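Local coordinates for hypothetical protein (Bacteroides thetaiotaomicron, PDB 2OBB), which binds a magnesium ion and is probably a hydrolase of the haloacid dehalogenase (HAD) type, though its substrate is unknown, at residues 42-47 against 87-92. Sequence-based numbering, arbitrary orientation.
Sequences RLILWS and RKLKAD
A leucine seated on an indole by a CH-pi contact ties a loop to a parallel beta-sheet in this probable HAD-type fold, where 42-47 contains the inner strand 42-45, next to 5-8, and 87-92 precedes 93-95, one of the two outermost strands. Trp46 CG lies anti to the backbone N (chi1 -167°), which carries the indole out to meet Leu89 tip to tip. Leu89 CG stands 3.4 Å from the centroid of the six-membered ring of Trp46 and 9° off its normal, over one face and toward the rim of the bicycle. Leu89 CD2 keeps to the six-membered ring, 3.8 Å from Trp46 CZ3, while Leu89 CD1 lies 3.5 Å from Trp46 CD2 at the ring fusion. Leu89 CD1 also meets Ile44 CG2, anti to its own backbone N, at 3.6 Å. No hydrogen bond joins the two segments. Trp46 also packs on Trp46 of the second subunit. An alanine here would probably leave Leu89 without the ring face it rests on and remove one side of that inter-subunit packing. Lys88 NZ forms salt bridges with Asp9, a magnesium ligand, and Asp96, both of the second subunit. At the indole's edge, near its plane, Arg87 O lies 3.5 Å from Trp46 CH2.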
ATOM      1  N   ARG A  42     -12.904   1.514   9.909  1.00 60.58           N
ATOM      2  CA  ARG A  42     -13.593   1.573   8.635  1.00 60.79           C
ATOM      3  C   ARG A  42     -12.773   0.768   7.643  1.00 61.09           C
ATOM      4  O   ARG A  42     -11.563   0.900   7.645  1.00 61.22           O
ATOM      5  CB  ARG A  42     -13.691   3.006   8.130  1.00 60.64           C
ATOM      6  CG  ARG A  42     -14.676   3.870   8.860  1.00 60.54           C
ATOM      7  CD  ARG A  42     -14.581   5.284   8.337  1.00 59.45           C
ATOM      8  NE  ARG A  42     -15.668   6.102   8.872  1.00 58.46           N
ATOM      9  CZ  ARG A  42     -15.854   7.384   8.596  1.00 55.00           C
ATOM     10  NH1 ARG A  42     -15.048   8.026   7.762  1.00 55.42           N
ATOM     11  NH2 ARG A  42     -16.862   8.014   9.138  1.00 54.49           N
ATOM     12  N   LEU A  43     -13.433  -0.056   6.828  1.00 60.56           N
ATOM     13  CA  LEU A  43     -12.782  -0.801   5.764  1.00 60.44           C
ATOM     14  C   LEU A  43     -13.129  -0.208   4.426  1.00 60.62           C
ATOM     15  O   LEU A  43     -14.295  -0.024   4.100  1.00 61.42           O
ATOM     16  CB  LEU A  43     -13.202  -2.280   5.793  1.00 59.93           C
ATOM     17  CG  LEU A  43     -13.066  -2.976   7.164  1.00 59.77           C
ATOM     18  CD1 LEU A  43     -13.404  -4.463   7.015  1.00 60.26           C
ATOM     19  CD2 LEU A  43     -11.704  -2.791   7.802  1.00 56.02           C
ATOM     20  N   ILE A  44     -12.113   0.092   3.638  1.00 61.27           N
ATOM     21  CA  ILE A  44     -12.326   0.539   2.275  1.00 61.26           C
ATOM     22  C   ILE A  44     -11.690  -0.479   1.354  1.00 61.18           C
ATOM     23  O   ILE A  44     -10.519  -0.780   1.491  1.00 62.53           O
ATOM     24  CB  ILE A  44     -11.716   1.940   2.021  1.00 61.56           C
ATOM     25  CG1 ILE A  44     -12.390   2.982   2.922  1.00 60.97           C
ATOM     26  CG2 ILE A  44     -11.851   2.343   0.557  1.00 59.53           C
ATOM     27  CD1 ILE A  44     -11.899   4.396   2.640  1.00 62.10           C
ATOM     28  N   LEU A  45     -12.464  -1.009   0.415  1.00 61.05           N
ATOM     29  CA  LEU A  45     -11.904  -1.885  -0.598  1.00 60.78           C
ATOM     30  C   LEU A  45     -11.018  -1.078  -1.539  1.00 60.77           C
ATOM     31  O   LEU A  45     -11.417  -0.001  -2.012  1.00 60.67           O
ATOM     32  CB  LEU A  45     -13.002  -2.616  -1.344  1.00 60.47           C
ATOM     33  CG  LEU A  45     -12.540  -3.747  -2.264  1.00 62.23           C
ATOM     34  CD1 LEU A  45     -11.798  -4.860  -1.482  1.00 57.08           C
ATOM     35  CD2 LEU A  45     -13.784  -4.295  -2.981  1.00 57.99           C
ATOM     36  N   TRP A  46      -9.805  -1.581  -1.771  1.00 59.64           N
ATOM     37  CA  TRP A  46      -8.790  -0.860  -2.545  1.00 60.08           C
ATOM     38  C   TRP A  46      -8.190  -1.832  -3.531  1.00 60.25           C
ATOM     39  O   TRP A  46      -7.280  -2.589  -3.183  1.00 60.07           O
ATOM     40  CB  TRP A  46      -7.724  -0.335  -1.581  1.00 60.08           C
ATOM     41  CG  TRP A  46      -6.715   0.683  -2.065  1.00 61.02           C
ATOM     42  CD1 TRP A  46      -5.417   0.734  -1.686  1.00 59.44           C
ATOM     43  CD2 TRP A  46      -6.914   1.805  -2.971  1.00 59.56           C
ATOM     44  NE1 TRP A  46      -4.789   1.797  -2.286  1.00 59.17           N
ATOM     45  CE2 TRP A  46      -5.678   2.472  -3.074  1.00 59.44           C
ATOM     46  CE3 TRP A  46      -8.007   2.295  -3.700  1.00 60.38           C
ATOM     47  CZ2 TRP A  46      -5.498   3.633  -3.856  1.00 59.24           C
ATOM     48  CZ3 TRP A  46      -7.835   3.429  -4.487  1.00 59.75           C
ATOM     49  CH2 TRP A  46      -6.574   4.095  -4.553  1.00 60.78           C
ATOM     50  N   SER A  47      -8.729  -1.823  -4.752  1.00 60.48           N
ATOM     51  CA  SER A  47      -8.423  -2.808  -5.775  1.00 60.81           C
ATOM     52  C   SER A  47      -8.261  -2.160  -7.140  1.00 61.35           C
ATOM     53  O   SER A  47      -8.915  -1.159  -7.446  1.00 61.27           O
ATOM     54  CB  SER A  47      -9.569  -3.807  -5.841  1.00 60.74           C
ATOM     55  OG  SER A  47      -9.288  -4.838  -6.754  1.00 61.48           O
ATOM     56  N   ARG A  87      -5.782  10.923  -5.943  1.00 69.44           N
ATOM     57  CA  ARG A  87      -5.969   9.604  -6.530  1.00 67.43           C
ATOM     58  C   ARG A  87      -5.709   8.472  -5.518  1.00 66.46           C
ATOM     59  O   ARG A  87      -6.476   7.507  -5.441  1.00 66.40           O
ATOM     60  CB  ARG A  87      -5.101   9.447  -7.773  1.00 67.33           C
ATOM     61  CG  ARG A  87      -5.460   8.244  -8.587  1.00 66.09           C
ATOM     62  CD  ARG A  87      -4.663   8.191  -9.862  1.00 65.24           C
ATOM     63  NE  ARG A  87      -4.617   6.819 -10.352  1.00 63.68           N
ATOM     64  CZ  ARG A  87      -4.158   6.448 -11.537  1.00 62.81           C
ATOM     65  NH1 ARG A  87      -3.683   7.332 -12.381  1.00 60.97           N
ATOM     66  NH2 ARG A  87      -4.171   5.171 -11.872  1.00 65.07           N
ATOM     67  N   LYS A  88      -4.653   8.612  -4.717  1.00 64.82           N
ATOM     68  CA  LYS A  88      -4.344   7.648  -3.671  1.00 63.58           C
ATOM     69  C   LYS A  88      -5.307   7.873  -2.492  1.00 63.72           C
ATOM     70  O   LYS A  88      -5.528   9.011  -2.087  1.00 63.33           O
ATOM     71  CB  LYS A  88      -2.879   7.827  -3.228  1.00 63.52           C
ATOM     72  CG  LYS A  88      -2.368   6.801  -2.236  1.00 60.71           C
ATOM     73  CD  LYS A  88      -0.915   7.081  -1.857  1.00 62.05           C
ATOM     74  CE  LYS A  88      -0.432   6.162  -0.742  1.00 58.62           C
ATOM     75  NZ  LYS A  88       0.826   6.671  -0.077  1.00 58.51           N
ATOM     76  N   LEU A  89      -5.862   6.798  -1.944  1.00 63.17           N
ATOM     77  CA  LEU A  89      -6.720   6.893  -0.763  1.00 64.68           C
ATOM     78  C   LEU A  89      -6.030   7.578   0.405  1.00 64.81           C
ATOM     79  O   LEU A  89      -4.806   7.464   0.578  1.00 65.91           O
ATOM     80  CB  LEU A  89      -7.149   5.513  -0.283  1.00 64.24           C
ATOM     81  CG  LEU A  89      -8.104   4.722  -1.163  1.00 67.25           C
ATOM     82  CD1 LEU A  89      -8.606   3.525  -0.388  1.00 68.82           C
ATOM     83  CD2 LEU A  89      -9.255   5.576  -1.705  1.00 69.20           C
ATOM     84  N   LYS A  90      -6.816   8.252   1.231  1.00 64.38           N
ATOM     85  CA  LYS A  90      -6.277   8.862   2.431  1.00 64.22           C
ATOM     86  C   LYS A  90      -6.303   7.927   3.643  1.00 63.73           C
ATOM     87  O   LYS A  90      -6.129   8.390   4.770  1.00 65.09           O
ATOM     88  CB  LYS A  90      -6.999  10.174   2.729  1.00 63.93           C
ATOM     89  CG  LYS A  90      -6.914  11.123   1.565  1.00 66.05           C
ATOM     90  CD  LYS A  90      -7.151  12.576   1.995  1.00 67.54           C
ATOM     91  CE  LYS A  90      -6.721  13.536   0.916  1.00 66.77           C
ATOM     92  NZ  LYS A  90      -7.722  13.518  -0.164  1.00 70.41           N
ATOM     93  N   ALA A  91      -6.478   6.626   3.419  1.00 62.42           N
ATOM     94  CA  ALA A  91      -6.489   5.626   4.493  1.00 61.88           C
ATOM     95  C   ALA A  91      -5.369   5.776   5.545  1.00 61.50           C
ATOM     96  O   ALA A  91      -4.293   6.267   5.236  1.00 61.99           O
ATOM     97  CB  ALA A  91      -6.426   4.254   3.892  1.00 61.79           C
ATOM     98  N   ASP A  92      -5.599   5.303   6.766  1.00 60.77           N
ATOM     99  CA  ASP A  92      -4.554   5.309   7.819  1.00 60.60           C
ATOM    100  C   ASP A  92      -3.621   4.076   7.753  1.00 60.67           C
ATOM    101  O   ASP A  92      -2.503   4.072   8.318  1.00 59.93           O
ATOM    102  CB  ASP A  92      -5.225   5.355   9.204  1.00 60.81           C
ATOM    103  CG  ASP A  92      -6.031   6.632   9.415  1.00 60.10           C
ATOM    104  OD1 ASP A  92      -5.457   7.720   9.195  1.00 59.46           O
ATOM    105  OD2 ASP A  92      -7.231   6.536   9.755  1.00 58.63           O
TER